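Local coordinates for HTH-type transcriptional regulator MmpR5 (Mycobacterium tuberculosis, PDB 4NB5), which represses transcription by binding directly to promoter regions, controlling expression of the MmpS-MmpL transport systems and of its own gene, at residues D47-S52 with Y92-P97; G37-W42 with T58-S63; S31-A36 with S68-M73; M17-Q22 with W42-D47. All coordinates share one frame; numbering follows the deposited sequence. Where two conformers were deposited one is given.

Interaction 1: residues D47-S52 with Y92-P97; sequences DPERQS and YFRLRP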
loop_
_atom_site.group_PDB
_atom_site.type_symbol
_atom_site.label_atom_id
_atom_site.label_comp_id
_atom_site.label_asym_id
_atom_site.label_seq_id
_atom_site.Cartn_x
_atom_site.Cartn_y
_atom_site.Cartn_z
ATOM N N ASP B 47 -18.943 -17.751 4.213
ATOM C CA ASP B 47 -18.916 -18.709 3.120
ATOM C C ASP B 47 -20.136 -18.419 2.258
ATOM O O ASP B 47 -21.255 -18.428 2.763
ATOM C CB ASP B 47 -18.985 -20.131 3.664
ATOM C CG ASP B 47 -18.903 -21.173 2.572
ATOM O OD1 ASP B 47 -17.958 -21.104 1.763
ATOM O OD2 ASP B 47 -19.786 -22.054 2.519
ATOM N N PRO B 48 -19.927 -18.110 0.968
ATOM C CA PRO B 48 -18.635 -18.049 0.282
ATOM C C PRO B 48 -17.789 -16.878 0.751
ATOM O O PRO B 48 -18.304 -15.945 1.369
ATOM C CB PRO B 48 -19.030 -17.858 -1.187
ATOM C CG PRO B 48 -20.332 -17.169 -1.134
ATOM C CD PRO B 48 -21.033 -17.710 0.081
ATOM N N GLU B 49 -16.505 -16.925 0.431
ATOM C CA GLU B 49 -15.583 -15.881 0.839
ATOM C C GLU B 49 -15.960 -14.528 0.252
ATOM O O GLU B 49 -15.846 -13.507 0.927
ATOM C CB GLU B 49 -14.154 -16.264 0.464
ATOM C CG GLU B 49 -13.706 -17.546 1.143
ATOM C CD GLU B 49 -12.262 -17.899 0.864
ATOM O OE1 GLU B 49 -11.516 -17.029 0.371
ATOM O OE2 GLU B 49 -11.877 -19.055 1.138
ATOM N N ARG B 50 -16.422 -14.500 -0.993
ATOM C CA ARG B 50 -16.843 -13.235 -1.572
ATOM C C ARG B 50 -18.279 -12.889 -1.162
ATOM O O ARG B 50 -19.164 -13.742 -1.173
ATOM C CB ARG B 50 -16.702 -13.253 -3.098
ATOM C CG ARG B 50 -17.905 -13.783 -3.835
ATOM C CD ARG B 50 -17.785 -13.483 -5.314
ATOM N NE ARG B 50 -19.020 -13.779 -6.028
ATOM C CZ ARG B 50 -19.236 -13.475 -7.301
ATOM N NH1 ARG B 50 -18.297 -12.862 -8.010
ATOM N NH2 ARG B 50 -20.396 -13.784 -7.867
ATOM N N GLN B 51 -18.488 -11.629 -0.794
ATOM C CA GLN B 51 -19.781 -11.149 -0.319
ATOM C C GLN B 51 -20.157 -9.846 -1.012
ATOM O O GLN B 51 -19.315 -8.956 -1.173
ATOM C CB GLN B 51 -19.723 -10.886 1.190
ATOM C CG GLN B 51 -19.352 -12.090 2.026
ATOM C CD GLN B 51 -20.560 -12.905 2.433
ATOM O OE1 GLN B 51 -21.458 -12.402 3.110
ATOM N NE2 GLN B 51 -20.591 -14.164 2.027
ATOM N N SER B 52 -21.426 -9.711 -1.388
ATOM C CA SER B 52 -21.913 -8.459 -1.956
ATOM C C SER B 52 -22.137 -7.411 -0.877
ATOM O O SER B 52 -22.309 -7.737 0.301
ATOM C CB SER B 52 -23.228 -8.692 -2.701
ATOM O OG SER B 52 -24.296 -8.855 -1.785
ATOM N N TYR B 92 -18.831 -6.446 -4.883
ATOM C CA TYR B 92 -18.427 -7.546 -4.007
ATOM C C TYR B 92 -17.135 -7.215 -3.271
ATOM O O TYR B 92 -16.290 -6.477 -3.775
ATOM C CB TYR B 92 -18.212 -8.832 -4.798
ATOM C CG TYR B 92 -19.464 -9.373 -5.434
ATOM C CD1 TYR B 92 -20.318 -10.207 -4.728
ATOM C CD2 TYR B 92 -19.787 -9.053 -6.745
ATOM C CE1 TYR B 92 -21.464 -10.707 -5.311
ATOM C CE2 TYR B 92 -20.931 -9.548 -7.336
ATOM C CZ TYR B 92 -21.765 -10.373 -6.615
ATOM O OH TYR B 92 -22.907 -10.867 -7.205
ATOM N N PHE B 93 -16.987 -7.774 -2.074
ATOM C CA PHE B 93 -15.729 -7.682 -1.345
ATOM C C PHE B 93 -15.303 -9.065 -0.917
ATOM O O PHE B 93 -16.124 -9.975 -0.770
ATOM C CB PHE B 93 -15.859 -6.793 -0.107
ATOM C CG PHE B 93 -16.210 -5.377 -0.417
ATOM C CD1 PHE B 93 -15.243 -4.486 -0.855
ATOM C CD2 PHE B 93 -17.513 -4.934 -0.288
ATOM C CE1 PHE B 93 -15.573 -3.173 -1.143
ATOM C CE2 PHE B 93 -17.848 -3.629 -0.580
ATOM C CZ PHE B 93 -16.878 -2.747 -1.006
ATOM N N ARG B 94 -14.005 -9.191 -0.695
ATOM C CA ARG B 94 -13.432 -10.446 -0.296
ATOM C C ARG B 94 -12.160 -10.196 0.514
ATOM O O ARG B 94 -11.463 -9.269 0.269
ATOM C CB ARG B 94 -13.002 -11.111 -1.558
ATOM C CG ARG B 94 -12.915 -12.535 -1.565
ATOM C CD ARG B 94 -12.011 -12.869 -2.726
ATOM N NE ARG B 94 -11.136 -13.567 -1.946
ATOM C CZ ARG B 94 -11.198 -14.837 -1.759
ATOM N NH1 ARG B 94 -11.985 -15.603 -2.416
ATOM N NH2 ARG B 94 -10.411 -15.288 -0.900
ATOM N N LEU B 95 -11.902 -11.042 1.477
ATOM C CA LEU B 95 -10.626 -10.967 2.160
ATOM C C LEU B 95 -9.529 -11.257 1.155
ATOM O O LEU B 95 -9.654 -12.146 0.308
ATOM C CB LEU B 95 -10.571 -11.993 3.286
ATOM C CG LEU B 95 -9.443 -11.812 4.287
ATOM C CD1 LEU B 95 -9.767 -10.691 5.261
ATOM C CD2 LEU B 95 -9.191 -13.118 5.022
ATOM N N ARG B 96 -8.438 -10.514 1.238
ATOM C CA ARG B 96 -7.336 -10.728 0.318
ATOM C C ARG B 96 -6.606 -12.025 0.621
ATOM O O ARG B 96 -6.578 -12.486 1.757
ATOM C CB ARG B 96 -6.361 -9.553 0.372
ATOM C CG ARG B 96 -6.499 -8.604 -0.798
ATOM C CD ARG B 96 -5.139 -8.196 -1.326
ATOM N NE ARG B 96 -4.652 -6.983 -0.689
ATOM C CZ ARG B 96 -3.385 -6.581 -0.702
ATOM N NH1 ARG B 96 -2.444 -7.306 -1.298
ATOM N NH2 ARG B 96 -3.058 -5.455 -0.090
ATOM N N PRO B 97 -6.016 -12.645 -0.413
ATOM C CA PRO B 97 -5.151 -13.786 -0.112
ATOM C C PRO B 97 -4.038 -13.329 0.830
ATOM O O PRO B 97 -3.557 -12.209 0.671
ATOM C CB PRO B 97 -4.553 -14.150 -1.479
ATOM C CG PRO B 97 -5.415 -13.486 -2.490
ATOM C CD PRO B 97 -5.996 -12.277 -1.836
HETATM O O HOH W 1 -13.624 -13.197 2.389
#

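Interaction 2: residues G37-W42 with T58-S63; sequences GRLLGW and TALAAS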
loop_
_atom_site.group_PDB
_atom_site.type_symbol
_atom_site.label_atom_id
_atom_site.label_comp_id
_atom_site.label_asym_id
_atom_site.label_seq_id
_atom_site.Cartn_x
_atom_site.Cartn_y
_atom_site.Cartn_z
ATOM N N GLY B 37 -14.206 -3.626 12.436
ATOM C CA GLY B 37 -13.791 -4.866 13.064
ATOM C C GLY B 37 -14.736 -6.019 12.763
ATOM O O GLY B 37 -14.300 -7.130 12.466
ATOM N N ARG B 38 -16.037 -5.752 12.862
ATOM C CA ARG B 38 -17.045 -6.779 12.583
ATOM C C ARG B 38 -17.000 -7.209 11.124
ATOM O O ARG B 38 -17.109 -8.398 10.816
ATOM C CB ARG B 38 -18.444 -6.274 12.958
ATOM C CG ARG B 38 -18.637 -6.061 14.452
ATOM C CD ARG B 38 -19.987 -5.407 14.757
ATOM N NE ARG B 38 -21.097 -6.299 14.421
ATOM C CZ ARG B 38 -22.182 -5.954 13.726
ATOM N NH1 ARG B 38 -22.348 -4.718 13.268
ATOM N NH2 ARG B 38 -23.115 -6.868 13.491
ATOM N N LEU B 39 -16.826 -6.238 10.226
ATOM C CA LEU B 39 -16.697 -6.522 8.799
ATOM C C LEU B 39 -15.476 -7.393 8.492
ATOM O O LEU B 39 -15.573 -8.364 7.732
ATOM C CB LEU B 39 -16.662 -5.224 7.988
ATOM C CG LEU B 39 -16.454 -5.411 6.486
ATOM C CD1 LEU B 39 -17.509 -6.329 5.893
ATOM C CD2 LEU B 39 -16.463 -4.066 5.774
ATOM N N LEU B 40 -14.329 -7.068 9.091
ATOM C CA LEU B 40 -13.140 -7.882 8.896
ATOM C C LEU B 40 -13.380 -9.285 9.447
ATOM O O LEU B 40 -13.053 -10.277 8.805
ATOM C CB LEU B 40 -11.928 -7.239 9.565
ATOM C CG LEU B 40 -10.614 -8.018 9.452
ATOM C CD1 LEU B 40 -10.254 -8.306 8.004
ATOM C CD2 LEU B 40 -9.480 -7.277 10.135
ATOM N N GLY B 41 -13.962 -9.368 10.638
ATOM C CA GLY B 41 -14.279 -10.658 11.220
ATOM C C GLY B 41 -15.195 -11.489 10.330
ATOM O O GLY B 41 -14.960 -12.678 10.117
ATOM N N TRP B 42 -16.248 -10.867 9.816
ATOM C CA TRP B 42 -17.165 -11.552 8.922
ATOM C C TRP B 42 -16.438 -12.086 7.682
ATOM O O TRP B 42 -16.641 -13.228 7.278
ATOM C CB TRP B 42 -18.313 -10.626 8.508
ATOM C CG TRP B 42 -19.335 -11.305 7.643
ATOM C CD1 TRP B 42 -19.476 -11.180 6.293
ATOM C CD2 TRP B 42 -20.364 -12.211 8.073
ATOM N NE1 TRP B 42 -20.528 -11.951 5.855
ATOM C CE2 TRP B 42 -21.081 -12.591 6.923
ATOM C CE3 TRP B 42 -20.743 -12.721 9.316
ATOM C CZ2 TRP B 42 -22.163 -13.471 6.986
ATOM C CZ3 TRP B 42 -21.819 -13.601 9.370
ATOM C CH2 TRP B 42 -22.511 -13.966 8.210
ATOM N N THR B 58 -26.752 -6.809 5.337
ATOM C CA THR B 58 -27.777 -7.653 5.945
ATOM C C THR B 58 -27.219 -8.440 7.133
ATOM O O THR B 58 -27.798 -8.441 8.221
ATOM C CB THR B 58 -28.371 -8.632 4.917
ATOM O OG1 THR B 58 -29.099 -7.896 3.930
ATOM C CG2 THR B 58 -29.312 -9.618 5.587
ATOM N N ALA B 59 -26.080 -9.086 6.913
ATOM C CA ALA B 59 -25.459 -9.951 7.915
ATOM C C ALA B 59 -25.075 -9.185 9.178
ATOM O O ALA B 59 -25.180 -9.714 10.293
ATOM C CB ALA B 59 -24.226 -10.625 7.318
ATOM N N LEU B 60 -24.623 -7.950 8.997
ATOM C CA LEU B 60 -24.096 -7.139 10.094
ATOM C C LEU B 60 -25.107 -6.117 10.627
ATOM O O LEU B 60 -24.778 -5.304 11.490
ATOM C CB LEU B 60 -22.820 -6.422 9.628
ATOM C CG LEU B 60 -21.704 -7.372 9.198
ATOM C CD1 LEU B 60 -20.507 -6.608 8.625
ATOM C CD2 LEU B 60 -21.279 -8.246 10.370
ATOM N N ALA B 61 -26.335 -6.158 10.114
ATOM C CA ALA B 61 -27.362 -5.214 10.537
ATOM C C ALA B 61 -26.837 -3.788 10.397
ATOM O O ALA B 61 -26.988 -2.970 11.301
ATOM C CB ALA B 61 -27.781 -5.487 11.975
ATOM N N ALA B 62 -26.213 -3.509 9.258
ATOM C CA ALA B 62 -25.579 -2.220 9.029
ATOM C C ALA B 62 -26.193 -1.484 7.841
ATOM O O ALA B 62 -26.900 -2.076 7.020
ATOM C CB ALA B 62 -24.081 -2.411 8.816
ATOM N N SER B 63 -25.916 -0.185 7.755
ATOM C CA SER B 63 -26.353 0.620 6.621
ATOM C C SER B 63 -25.399 0.438 5.449
ATOM O O SER B 63 -24.249 0.034 5.632
ATOM C CB SER B 63 -26.411 2.095 7.012
ATOM O OG SER B 63 -25.116 2.605 7.263
HETATM O O HOH W 2 -25.036 -2.731 13.201
#

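Interaction 3: residues S31-A36 with S68-M73; sequences SLTRLA and STNARM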
loop_
_atom_site.group_PDB
_atom_site.type_symbol
_atom_site.label_atom_id
_atom_site.label_comp_id
_atom_site.label_asym_id
_atom_site.label_seq_id
_atom_site.Cartn_x
_atom_site.Cartn_y
_atom_site.Cartn_z
ATOM N N SER B 31 -9.724 2.722 19.123
ATOM C CA SER B 31 -10.205 3.950 18.507
ATOM C C SER B 31 -10.532 3.793 17.028
ATOM O O SER B 31 -10.676 4.785 16.320
ATOM C CB SER B 31 -9.192 5.084 18.706
ATOM O OG SER B 31 -8.822 5.191 20.072
ATOM N N LEU B 32 -10.662 2.553 16.562
ATOM C CA LEU B 32 -11.190 2.315 15.226
ATOM C C LEU B 32 -12.679 2.000 15.354
ATOM O O LEU B 32 -13.183 1.830 16.462
ATOM C CB LEU B 32 -10.432 1.173 14.546
ATOM C CG LEU B 32 -8.937 1.427 14.309
ATOM C CD1 LEU B 32 -8.295 0.216 13.647
ATOM C CD2 LEU B 32 -8.725 2.685 13.470
ATOM N N THR B 33 -13.395 1.935 14.237
ATOM C CA THR B 33 -14.831 1.695 14.306
ATOM C C THR B 33 -15.155 0.226 14.579
ATOM O O THR B 33 -14.485 -0.685 14.083
ATOM C CB THR B 33 -15.553 2.092 13.006
ATOM O OG1 THR B 33 -15.134 1.229 11.943
ATOM C CG2 THR B 33 -15.257 3.540 12.641
ATOM N N ARG B 34 -16.202 0.015 15.362
ATOM C CA ARG B 34 -16.685 -1.320 15.664
ATOM C C ARG B 34 -17.079 -2.035 14.372
ATOM O O ARG B 34 -16.783 -3.216 14.190
ATOM C CB ARG B 34 -17.880 -1.235 16.626
ATOM C CG ARG B 34 -18.406 -2.571 17.103
ATOM C CD ARG B 34 -19.486 -2.415 18.173
ATOM N NE ARG B 34 -18.923 -1.913 19.426
ATOM C CZ ARG B 34 -18.273 -2.666 20.315
ATOM N NH1 ARG B 34 -18.093 -3.963 20.100
ATOM N NH2 ARG B 34 -17.795 -2.119 21.422
ATOM N N LEU B 35 -17.729 -1.317 13.464
ATOM C CA LEU B 35 -18.213 -1.944 12.235
ATOM C C LEU B 35 -17.067 -2.446 11.357
ATOM O O LEU B 35 -17.180 -3.500 10.731
ATOM C CB LEU B 35 -19.132 -1.000 11.458
ATOM C CG LEU B 35 -19.721 -1.552 10.157
ATOM C CD1 LEU B 35 -20.388 -2.908 10.359
ATOM C CD2 LEU B 35 -20.723 -0.542 9.609
ATOM N N ALA B 36 -15.956 -1.710 11.315
ATOM C CA ALA B 36 -14.791 -2.172 10.571
ATOM C C ALA B 36 -14.284 -3.508 11.114
ATOM O O ALA B 36 -13.953 -4.405 10.344
ATOM C CB ALA B 36 -13.686 -1.130 10.615
ATOM N N SER B 68 -19.902 0.687 3.058
ATOM C CA SER B 68 -19.035 1.364 2.097
ATOM C C SER B 68 -17.823 2.030 2.747
ATOM O O SER B 68 -16.688 1.808 2.316
ATOM C CB SER B 68 -19.824 2.405 1.298
ATOM O OG SER B 68 -20.579 1.777 0.279
ATOM N N THR B 69 -18.052 2.848 3.770
ATOM C CA THR B 69 -16.957 3.607 4.369
ATOM C C THR B 69 -15.991 2.679 5.102
ATOM O O THR B 69 -14.775 2.855 5.026
ATOM C CB THR B 69 -17.453 4.705 5.334
ATOM O OG1 THR B 69 -18.066 4.113 6.484
ATOM C CG2 THR B 69 -18.449 5.617 4.640
ATOM N N ASN B 70 -16.522 1.678 5.793
ATOM C CA ASN B 70 -15.650 0.747 6.502
ATOM C C ASN B 70 -14.934 -0.239 5.585
ATOM O O ASN B 70 -13.804 -0.640 5.866
ATOM C CB ASN B 70 -16.407 0.048 7.623
ATOM C CG ASN B 70 -16.703 0.984 8.761
ATOM O OD1 ASN B 70 -15.800 1.376 9.500
ATOM N ND2 ASN B 70 -17.957 1.396 8.882
ATOM N N ALA B 71 -15.567 -0.612 4.479
ATOM C CA ALA B 71 -14.887 -1.434 3.485
ATOM C C ALA B 71 -13.694 -0.670 2.910
ATOM O O ALA B 71 -12.612 -1.227 2.716
ATOM C CB ALA B 71 -15.846 -1.850 2.381
ATOM N N ARG B 72 -13.898 0.616 2.646
ATOM C CA ARG B 72 -12.840 1.462 2.118
ATOM C C ARG B 72 -11.639 1.485 3.065
ATOM O O ARG B 72 -10.493 1.429 2.622
ATOM C CB ARG B 72 -13.376 2.879 1.898
ATOM C CG ARG B 72 -12.389 3.829 1.233
ATOM C CD ARG B 72 -13.045 5.170 0.922
ATOM N NE ARG B 72 -14.371 4.990 0.328
ATOM C CZ ARG B 72 -15.503 5.502 0.809
ATOM N NH1 ARG B 72 -15.511 6.260 1.901
ATOM N NH2 ARG B 72 -16.647 5.260 0.182
ATOM N N MET B 73 -11.912 1.549 4.364
ATOM C CA MET B 73 -10.860 1.560 5.367
ATOM C C MET B 73 -10.072 0.251 5.347
ATOM O O MET B 73 -8.844 0.252 5.375
ATOM C CB MET B 73 -11.482 1.792 6.737
ATOM C CG MET B 73 -10.488 1.915 7.871
ATOM S SD MET B 73 -11.275 2.434 9.415
ATOM C CE MET B 73 -12.757 3.258 8.811
#

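Interaction 4: residues M17-Q22 with W42-D47; sequences MEFVEQ and WLLVCD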
loop_
_atom_site.group_PDB
_atom_site.type_symbol
_atom_site.label_atom_id
_atom_site.label_comp_id
_atom_site.label_asym_id
_atom_site.label_seq_id
_atom_site.Cartn_x
_atom_site.Cartn_y
_atom_site.Cartn_z
ATOM N N MET B 17 -20.729 -15.602 15.396
ATOM C CA MET B 17 -21.092 -14.238 15.733
ATOM C C MET B 17 -20.352 -13.758 16.978
ATOM O O MET B 17 -20.096 -12.564 17.088
ATOM C CB MET B 17 -22.604 -14.020 15.839
ATOM C CG MET B 17 -23.265 -13.671 14.496
ATOM S SD MET B 17 -22.370 -12.486 13.440
ATOM C CE MET B 17 -22.580 -10.945 14.334
ATOM N N GLU B 18 -19.953 -14.664 17.869
ATOM C CA GLU B 18 -19.138 -14.276 19.015
ATOM C C GLU B 18 -17.758 -13.792 18.550
ATOM O O GLU B 18 -17.207 -12.828 19.080
ATOM C CB GLU B 18 -18.992 -15.440 19.994
ATOM C CG GLU B 18 -18.179 -15.104 21.233
ATOM C CD GLU B 18 -18.187 -16.225 22.255
ATOM O OE1 GLU B 18 -17.605 -16.040 23.346
ATOM O OE2 GLU B 18 -18.776 -17.289 21.968
ATOM N N PHE B 19 -17.204 -14.464 17.548
ATOM C CA PHE B 19 -15.930 -14.050 16.969
ATOM C C PHE B 19 -16.063 -12.668 16.311
ATOM O O PHE B 19 -15.230 -11.777 16.517
ATOM C CB PHE B 19 -15.458 -15.088 15.948
ATOM C CG PHE B 19 -14.319 -14.619 15.098
ATOM C CD1 PHE B 19 -13.038 -14.529 15.620
ATOM C CD2 PHE B 19 -14.532 -14.253 13.780
ATOM C CE1 PHE B 19 -11.996 -14.085 14.837
ATOM C CE2 PHE B 19 -13.501 -13.805 12.996
ATOM C CZ PHE B 19 -12.232 -13.719 13.520
ATOM N N VAL B 20 -17.105 -12.499 15.505
ATOM C CA VAL B 20 -17.344 -11.242 14.810
ATOM C C VAL B 20 -17.507 -10.105 15.823
ATOM O O VAL B 20 -16.916 -9.031 15.681
ATOM C CB VAL B 20 -18.581 -11.342 13.901
ATOM C CG1 VAL B 20 -19.002 -9.967 13.394
ATOM C CG2 VAL B 20 -18.297 -12.270 12.740
ATOM N N GLU B 21 -18.289 -10.359 16.869
ATOM C CA GLU B 21 -18.494 -9.374 17.926
ATOM C C GLU B 21 -17.166 -8.988 18.578
ATOM O O GLU B 21 -16.901 -7.811 18.838
ATOM C CB GLU B 21 -19.432 -9.953 18.983
ATOM C CG GLU B 21 -19.770 -9.007 20.110
ATOM C CD GLU B 21 -20.835 -8.009 19.713
ATOM O OE1 GLU B 21 -21.344 -7.305 20.611
ATOM O OE2 GLU B 21 -21.160 -7.935 18.505
ATOM N N GLN B 22 -16.327 -9.982 18.842
ATOM C CA GLN B 22 -15.069 -9.727 19.529
ATOM C C GLN B 22 -14.094 -8.973 18.641
ATOM O O GLN B 22 -13.337 -8.133 19.121
ATOM C CB GLN B 22 -14.466 -11.027 20.067
ATOM C CG GLN B 22 -15.205 -11.519 21.299
ATOM C CD GLN B 22 -14.688 -12.848 21.820
ATOM O OE1 GLN B 22 -15.458 -13.781 22.038
ATOM N NE2 GLN B 22 -13.383 -12.928 22.049
ATOM N N TRP B 42 -16.248 -10.867 9.816
ATOM C CA TRP B 42 -17.165 -11.552 8.922
ATOM C C TRP B 42 -16.438 -12.086 7.682
ATOM O O TRP B 42 -16.641 -13.228 7.278
ATOM C CB TRP B 42 -18.313 -10.626 8.508
ATOM C CG TRP B 42 -19.335 -11.305 7.643
ATOM C CD1 TRP B 42 -19.476 -11.180 6.293
ATOM C CD2 TRP B 42 -20.364 -12.211 8.073
ATOM N NE1 TRP B 42 -20.528 -11.951 5.855
ATOM C CE2 TRP B 42 -21.081 -12.591 6.923
ATOM C CE3 TRP B 42 -20.743 -12.721 9.316
ATOM C CZ2 TRP B 42 -22.163 -13.471 6.986
ATOM C CZ3 TRP B 42 -21.819 -13.601 9.370
ATOM C CH2 TRP B 42 -22.511 -13.966 8.210
ATOM N N LEU B 43 -15.577 -11.272 7.079
ATOM C CA LEU B 43 -14.896 -11.704 5.852
ATOM C C LEU B 43 -13.845 -12.777 6.106
ATOM O O LEU B 43 -13.381 -13.433 5.173
ATOM C CB LEU B 43 -14.289 -10.500 5.122
ATOM C CG LEU B 43 -15.326 -9.568 4.496
ATOM C CD1 LEU B 43 -14.692 -8.268 4.060
ATOM C CD2 LEU B 43 -16.013 -10.237 3.304
ATOM N N LEU B 44 -13.478 -12.968 7.370
ATOM C CA LEU B 44 -12.578 -14.042 7.764
ATOM C C LEU B 44 -13.274 -15.400 7.897
ATOM O O LEU B 44 -12.623 -16.433 7.827
ATOM C CB LEU B 44 -11.914 -13.694 9.098
ATOM C CG LEU B 44 -10.677 -12.820 8.935
ATOM C CD1 LEU B 44 -10.423 -12.029 10.198
ATOM C CD2 LEU B 44 -9.466 -13.645 8.605
ATOM N N VAL B 45 -14.591 -15.400 8.097
ATOM C CA VAL B 45 -15.296 -16.650 8.382
ATOM C C VAL B 45 -16.464 -16.945 7.452
ATOM O O VAL B 45 -17.004 -18.045 7.490
ATOM C CB VAL B 45 -15.840 -16.690 9.829
ATOM C CG1 VAL B 45 -14.695 -16.667 10.824
ATOM C CG2 VAL B 45 -16.808 -15.545 10.077
ATOM N N CYS B 46 -16.870 -15.980 6.636
ATOM C CA CYS B 46 -18.052 -16.167 5.802
ATOM C C CYS B 46 -17.835 -17.213 4.707
ATOM O O CYS B 46 -16.706 -17.533 4.327
ATOM C CB CYS B 46 -18.478 -14.838 5.179
ATOM S SG CYS B 46 -17.221 -14.101 4.117
ATOM N N ASP B 47 -18.943 -17.751 4.213
ATOM C CA ASP B 47 -18.916 -18.709 3.120
ATOM C C ASP B 47 -20.136 -18.419 2.258
ATOM O O ASP B 47 -21.255 -18.428 2.763
ATOM C CB ASP B 47 -18.985 -20.131 3.664
ATOM C CG ASP B 47 -18.903 -21.173 2.572
ATOM O OD1 ASP B 47 -17.958 -21.104 1.763
ATOM O OD2 ASP B 47 -19.786 -22.054 2.519
#

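Interaction 1: residues D47-S52 with Y92-P97
Gln51 and Phe93 form the antiparallel bridge that ties strand 51-52 to strand 92-95, the middle strand of the small three-stranded sheet in the winged helix-turn-helix domain. They are a hydrogen-bonded pair: Gln51 N donates to Phe93 O (2.9 Å), and Phe93 N returns a bond to Gln51 O (2.8 Å). Ser52 and Tyr92 follow as a non-hydrogen-bonded pair on the opposite sheet face, where Ser52 CB packs 3.7 Å from Tyr92 CE1. Gln51 and Phe93 point the other way, and both reach Leu56 of helix 53-59. The amide of Gln51 suits a buried place with polar needs: NE2 bonds Pro48 O at 3.0 Å, steadying the turn after a cis peptide, while OE1 accepts from Trp42.

Arg50 lays its guanidinium flat over the Tyr92 ring, the planes only 10° apart and Arg50 CZ 4.1 Å from the Tyr92 ring centre. An extended chain from CG to NE carries the group there, as a cation-pi stack that uses the guanidinium face; at its end NH1 makes a salt bridge to Glu21 of a neighbouring subunit. Tyr92 OH bonds Asp88. Glu49 OE1 makes a salt bridge with Arg94 NH2, although the modelled separation is too short to trust in detail. Arg94 NE donates to Leu95 O at 3.0 Å, and NH1 meets Glu18 of that same neighbour. Where direct strand pairing has ended, a water links Glu49 O to Leu95 N. A short strand leading into helix 53-59 and lining up beside the wing hairpin in this way is characteristic of the MarR-type winged helix fold.

Interaction 2: residues G37-W42 with T58-S63
Arg38 and Leu60 meet at a two-pronged grip: NH1 and NH2 of the arginine both donate to Leu60 O, at 3.1 and 3.0 Å. The oxygen lies in the guanidinium plane at its end, but the two donors approach the carbonyl differently. NH1 sits in the carbonyl plane on a lone pair, whereas NH2 stands above that plane. A bend at chi3 (66°) turns NE out of the extended line of the chain. Leu60 CD2 lies over one face of the same guanidinium, adding apolar cover to the polar grip, and Leu60 CD1 reaches back 3.8 Å from Leu39 CA. The branched leucine can therefore serve both, with Leu39 CD1 and Leu60 CD1 4.1 Å apart.

Further along helix 34-45, the six-membered ring of Trp42 carries Ala59 CB over its face, 3.8 Å from the ring centre, a CH-pi contact for which a methyl is small enough to let the last turn of helix 53-59 sit close on the indole. Trp42 NE1 is held by Gln51, which helps fix the rotation of the indole. Leu39 also packs on Leu56, Ala71 and Leu74, linking this site to both helices of the helix-turn-helix.

Leu60 precedes Ala61, whose positive phi closes helix 53-59 in a Schellman motif. A water donates to Ala61 O and accepts a weak bond from Arg38 NH1. With its positive charge beside carbonyls at a helix C-terminus, Arg38 would be expected to offset the partial negative charge gathered there.

Interaction 3: residues S31-A36 with S68-M73
Thr33 and Asn70 make a polar contact between the start of helix 34-45 and helix 64-77, the second helix of the helix-turn-helix motif and the one that would serve as recognition helix in a MarR-type regulator. Thr33 is the N-cap of helix 34-45. Its OG1 lies between the backbone N and the carbonyl carbon (chi1 66°) and accepts from Ala36 N at 3.1 Å; the same hydroxyl donates to Asn70 OD1 at 2.5 Å, a short bond whose exact length is best read with caution. Threonine fits because one hydroxyl can accept the capping N-H and donate its own hydrogen to the neighbouring helix.

Asn70 divides its amide between two tasks. OD1 faces the cap, while ND2 donates to Gly66 O one turn earlier in its own helix, which holds the amide in this rotation. On the nitrogen side Leu35 packs with CD2 3.5 Å from Asn70 ND2, and on the oxygen side Ala36 CB lies 3.5 Å from Asn70 OD1. The small Ala36 allows the backbones to come close, with Ala36 CA 5.1 Å from Asn70 CA. Leu35 continues onto Leu60 and Ala62 in the turn of the motif. The Thr33 hydroxyl approaches from above the Asn70 carbonyl plane, 36° out of it.

Interaction 4: residues M17-Q22 with W42-D47
The ring of Phe19, on helix 16-28, meets two aliphatic residues at the end of helix 34-45. Its CG is anti to the backbone N (chi1 168°). Leu44 comes to the ring edge, near its plane, with CD1 4.1 Å from Phe19 CZ, and the two side chains cross at about a right angle. Val45 instead slides past in the opposite direction, its CG1 3.8 Å from Phe19 CE2. A flat aromatic serves here because a ring is long enough to meet Leu44 with CZ and Val45 with CD2 and CE2.

Val20, one position on, lies chiefly against the backbone: CG2 is 3.8 Å from Trp42 N, and it meets the indole at its edge, 4.2 Å from Trp42 CE3. Valine is short, which fits the close approach of the backbones here, the CA atoms of Val20 and Trp42 being 5.9 Å apart. The two helices thus pack inside the MarR-type domain, joining its N-terminal helix to the one that precedes the helix-turn-helix.

Met17 adds an oblique Met-aromatic contact, SD 4.3 Å from Trp42 CZ3, in one of two deposited conformers and hence tentative. Within its own segment, Trp42 has Cys46 CB over one face of the indole. Trp42 O accepts from both Val45 N and Cys46 N as the helix runs out, and there Arg132 and Arg135 of a neighbouring subunit bond to the carbonyls of Leu43, Val45 and Cys46.

Overall arrangement
Helix 34-45 runs through interactions 2, 3 and 4, offering a different side or end to each, and the chain after it supplies strand 51-52 to interaction 1. Interaction 4 is apolar and mostly buried, with Met17 at its exposed end, as suits helix packing; interaction 1 is also largely buried but rests on backbone pairing, with Arg50 and Arg94 also forming salt bridges to one neighbouring subunit. Interactions 2 and 3 are partly buried and mix hydrogen bonds with packing, fixing the two helices of the helix-turn-helix against the same support. Trp42, shared by interactions 2 and 4, bonds through NE1 to Gln51 of interaction 1. Leu39 and Leu35 similarly bridge interactions 2 and 3, through Ala71 and Leu60.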